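Local atomic coordinates of mannonate dehydratase (Streptococcus suis, PDB entry 3BDK), a protein that probably catalyses the dehydration of D-mannonate to 2-dehydro-3-deoxy-D-gluconate, using manganese or ferrous iron, in the pentose and glucuronate interconversion pathway. Residues 59-63 / 64-68; 86-89 / 90-94. One frame throughout, in Å; residues are numbered along the deposited sequence.

Contact 1 of 2, residues 59-63 / 64-68; sequences QAWPL and ENILE
The indole of Trp61 meets the helix through a single methyl: CG2 of Ile66 comes up obliquely to the six-membered ring, with 4.4 Å to CE3, a loose approach. Beyond that methyl the indole is packed by Ala51 and Val55 of neighbouring loops. The second flat group is the amide of Asn65, whose OD1 lies beside the ring of Pro62, 3.8 Å from CG, a van der Waals contact. CG of Asn65 stands anti to the carbonyl carbon (chi1 -82°), which swings the amide back beside the backbone N and so toward the proline; its ND2 finds a weak hydrogen bond with Asp54.

Pro62 sits at the N-cap position of the helix; its ring has no acceptor for a backbone N-H. Asn65 N donates to Pro62 O, an i to i+3 bond, at 3.1 Å, and the donor sits well above the carbonyl plane, 57° out of it. The same oxygen is brushed by CG2 of Ile66 at 3.4 Å, so one branch of this isoleucine touches both Pro62 O and the indole. One residue on, Leu67 N binds Leu63 O at 2.8 Å, nearly along the C=O axis, the first regular i to i+4 bond; Ile66 N adds a weak one to that oxygen. Over this turn the leucine side chains of Leu63 and Leu67 run across each other at a slant. CD2 of Leu63 does most of the touching, reaching CG of Leu67, while CG1 of Ile66 lies 3.8 Å from that same CD2 of Leu63.

Asn112, on helix 99-114, holds Trp61 O by a hydrogen bond. This is the N-terminal first turn of helix 63-74, reached from strand 47-50, part of a beta-alpha-beta unit of the xylose isomerase-like TIM barrel.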
# COMPACT_ATOMS: atom_id res chain seq x y z
N GLN A 59 26.33 11.85 -25.53
CA GLN A 59 26.14 13.25 -25.89
C GLN A 59 25.42 14.08 -24.83
O GLN A 59 24.71 13.53 -23.99
CB GLN A 59 25.43 13.35 -27.25
CG GLN A 59 26.36 13.07 -28.44
CD GLN A 59 25.70 12.24 -29.55
OE1 GLN A 59 24.53 12.43 -29.88
NE2 GLN A 59 26.47 11.32 -30.12
N ALA A 60 25.61 15.39 -24.87
CA ALA A 60 25.17 16.31 -23.82
C ALA A 60 23.66 16.40 -23.66
O ALA A 60 22.91 16.22 -24.62
CB ALA A 60 25.75 17.69 -24.07
N TRP A 61 23.21 16.68 -22.44
CA TRP A 61 21.79 16.82 -22.14
C TRP A 61 21.38 18.30 -22.15
O TRP A 61 21.75 19.06 -21.25
CB TRP A 61 21.47 16.18 -20.78
CG TRP A 61 21.25 14.68 -20.81
CD1 TRP A 61 21.81 13.77 -21.67
CD2 TRP A 61 20.42 13.92 -19.91
NE1 TRP A 61 21.38 12.50 -21.38
CE2 TRP A 61 20.52 12.56 -20.31
CE3 TRP A 61 19.61 14.25 -18.82
CZ2 TRP A 61 19.83 11.53 -19.65
CZ3 TRP A 61 18.92 13.23 -18.17
CH2 TRP A 61 19.04 11.89 -18.58
N PRO A 62 20.61 18.72 -23.18
CA PRO A 62 20.19 20.12 -23.34
C PRO A 62 19.12 20.51 -22.34
O PRO A 62 18.26 19.70 -22.01
CB PRO A 62 19.58 20.15 -24.76
CG PRO A 62 19.92 18.83 -25.39
CD PRO A 62 20.08 17.87 -24.26
N LEU A 63 19.17 21.75 -21.86
CA LEU A 63 18.15 22.27 -20.95
C LEU A 63 16.73 22.16 -21.54
O LEU A 63 15.79 21.78 -20.83
CB LEU A 63 18.45 23.72 -20.56
CG LEU A 63 18.39 24.11 -19.08
CD1 LEU A 63 18.13 25.61 -18.93
CD2 LEU A 63 17.36 23.33 -18.30
N GLU A 64 16.60 22.46 -22.83
CA GLU A 64 15.34 22.31 -23.60
C GLU A 64 14.62 20.96 -23.37
O GLU A 64 13.38 20.90 -23.40
CB GLU A 64 15.61 22.51 -25.11
CG GLU A 64 15.46 23.95 -25.65
CD GLU A 64 15.88 25.03 -24.65
OE1 GLU A 64 15.17 25.20 -23.63
OE2 GLU A 64 16.91 25.72 -24.88
N ASN A 65 15.40 19.91 -23.15
CA ASN A 65 14.86 18.57 -23.01
C ASN A 65 14.43 18.24 -21.59
O ASN A 65 13.43 17.54 -21.37
CB ASN A 65 15.90 17.55 -23.47
CG ASN A 65 15.91 17.38 -24.97
OD1 ASN A 65 16.16 18.32 -25.72
ND2 ASN A 65 15.63 16.17 -25.41
N ILE A 66 15.19 18.73 -20.62
CA ILE A 66 14.89 18.45 -19.22
C ILE A 66 13.80 19.40 -18.73
O ILE A 66 12.97 19.02 -17.90
CB ILE A 66 16.18 18.45 -18.33
CG1 ILE A 66 16.39 19.77 -17.60
CG2 ILE A 66 17.43 18.05 -19.13
CD1 ILE A 66 15.96 19.72 -16.18
N LEU A 67 13.81 20.63 -19.25
CA LEU A 67 12.76 21.59 -18.98
C LEU A 67 11.41 21.09 -19.50
O LEU A 67 10.42 21.11 -18.76
CB LEU A 67 13.07 22.94 -19.61
CG LEU A 67 14.10 23.84 -18.92
CD1 LEU A 67 14.48 25.02 -19.83
CD2 LEU A 67 13.63 24.33 -17.54
N GLU A 68 11.38 20.61 -20.75
CA GLU A 68 10.12 20.19 -21.37
C GLU A 68 9.45 19.00 -20.65
O GLU A 68 8.25 18.75 -20.83
CB GLU A 68 10.29 19.94 -22.87
CG GLU A 68 10.49 18.48 -23.28
CD GLU A 68 10.14 18.22 -24.73
OE1 GLU A 68 10.55 19.02 -25.61
OE2 GLU A 68 9.46 17.21 -25.01

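Contact 2 of 2, residues 86-89 / 90-94; sequences IPVH and EDIKQ
His89 and Asp91 lie side by side and point the same way, the imidazole and carboxylate planes only 29° apart. What ties them is the backbone N of Asp91, which donates to His89 ND1 at 2.9 Å, fairly straight at 163° and arriving at the ring edge in its plane. With CG anti to the backbone N (chi1 -166°), the imidazole lies alongside the first turn, with ND1 turned to the N-H of Asp91 as acceptor. CE1 comes to 3.0 Å from OD2 of Asp91, beside the capped N-H.

Val88 and Ile92 meet differently, their side chains crossing at about a right angle: CG1 of the valine presses on CB of Ile92 at 3.6 Å and on CG2 close by. Phe201 of helix 191-210 touches both residues. Between the two pairs, His89 O receives Lys93 N at 3.1 Å in the carbonyl plane, with a weaker bond from Ile92 N.

Lys93 stretches out past CG and carries its NZ to Met126 O, its strongest partner, while Glu90 OE2 makes only a long ion pair with it; Glu90 OE1 bonds to Tyr185. A water lies near Lys93 NZ and Val88 O, its bonds weak and the one to Val88 O uncertain. The histidine N-cap thus starts the short helix 90-93 after strand 79-84, on the side of the barrel where the side chain of Lys93 lies about 8 Å from the bound D-mannose.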
# COMPACT_ATOMS: atom_id res chain seq x y z
N ILE A 86 21.47 9.70 -15.64
CA ILE A 86 22.33 10.03 -16.76
C ILE A 86 23.34 8.87 -16.86
O ILE A 86 24.22 8.73 -16.00
CB ILE A 86 23.07 11.36 -16.56
CG1 ILE A 86 22.12 12.45 -16.04
CG2 ILE A 86 23.74 11.79 -17.86
CD1 ILE A 86 22.82 13.74 -15.61
N PRO A 87 23.18 8.01 -17.88
CA PRO A 87 24.05 6.85 -18.10
C PRO A 87 25.48 7.15 -18.57
O PRO A 87 25.69 7.66 -19.67
CB PRO A 87 23.30 6.05 -19.19
CG PRO A 87 22.48 7.08 -19.91
CD PRO A 87 22.09 8.09 -18.87
N VAL A 88 26.45 6.81 -17.72
CA VAL A 88 27.86 6.76 -18.08
C VAL A 88 28.11 5.84 -19.28
O VAL A 88 27.61 4.70 -19.30
CB VAL A 88 28.65 6.26 -16.88
CG1 VAL A 88 30.09 6.37 -17.15
CG2 VAL A 88 28.28 7.07 -15.65
N HIS A 89 28.84 6.34 -20.29
CA HIS A 89 29.15 5.61 -21.53
C HIS A 89 30.11 4.44 -21.25
O HIS A 89 30.94 4.51 -20.35
CB HIS A 89 29.78 6.57 -22.60
CG HIS A 89 29.81 6.01 -23.99
ND1 HIS A 89 30.75 5.09 -24.42
CD2 HIS A 89 28.99 6.21 -25.06
CE1 HIS A 89 30.51 4.76 -25.67
NE2 HIS A 89 29.45 5.42 -26.09
N GLU A 90 29.99 3.36 -22.03
CA GLU A 90 30.90 2.22 -21.88
C GLU A 90 32.36 2.65 -21.95
O GLU A 90 33.19 2.16 -21.19
CB GLU A 90 30.64 1.12 -22.91
CG GLU A 90 29.42 0.25 -22.61
CD GLU A 90 29.50 -0.53 -21.30
OE1 GLU A 90 30.58 -1.04 -20.95
OE2 GLU A 90 28.45 -0.64 -20.62
N ASP A 91 32.66 3.57 -22.87
CA ASP A 91 34.01 4.08 -23.04
C ASP A 91 34.54 4.74 -21.78
O ASP A 91 35.75 4.69 -21.52
CB ASP A 91 34.08 5.05 -24.21
CG ASP A 91 33.91 4.36 -25.56
OD1 ASP A 91 34.34 3.19 -25.69
OD2 ASP A 91 33.36 5.00 -26.49
N ILE A 92 33.67 5.36 -20.99
CA ILE A 92 34.11 5.90 -19.70
C ILE A 92 34.37 4.75 -18.73
O ILE A 92 35.40 4.73 -18.06
CB ILE A 92 33.12 6.91 -19.07
CG1 ILE A 92 33.00 8.15 -19.95
CG2 ILE A 92 33.60 7.31 -17.67
CD1 ILE A 92 31.77 9.01 -19.67
N LYS A 93 33.44 3.80 -18.69
CA LYS A 93 33.55 2.62 -17.84
C LYS A 93 34.83 1.83 -18.14
O LYS A 93 35.49 1.34 -17.22
CB LYS A 93 32.31 1.71 -17.99
CG LYS A 93 31.05 2.12 -17.20
CD LYS A 93 29.86 1.24 -17.62
CE LYS A 93 28.56 1.64 -16.92
NZ LYS A 93 27.35 1.00 -17.53
N GLN A 94 35.17 1.72 -19.43
CA GLN A 94 36.37 0.99 -19.89
C GLN A 94 37.67 1.79 -19.80
O GLN A 94 38.75 1.25 -20.04
CB GLN A 94 36.18 0.53 -21.33
CG GLN A 94 35.44 -0.77 -21.51
CD GLN A 94 34.93 -0.95 -22.93
OE1 GLN A 94 35.32 -1.89 -23.63
NE2 GLN A 94 34.07 -0.05 -23.37
O HOH W 1 25.66 3.85 -16.69

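Contact 1 and contact 2 are both helix starts that follow a strand of the parallel barrel sheet, and both are partly buried, with contact 2 nearer the centre of the chain. Their centres lie about 19 Å apart, yet they touch where CZ3 of Trp61 packs on CG1 of Ile86 at 3.9 Å. The chemistry differs: residues 59-68 open a long helix with a proline at the N-cap position, backbone bonds and aliphatic contacts, whereas 86-94 use an imidazole cap and a buried lysine whose side chain lies about 8 Å from the bound sugar. Helix 99-114 is a shared neighbour, meeting Ala60 and Trp61 in one and Ile86, Asp91 and Ile92 in the other.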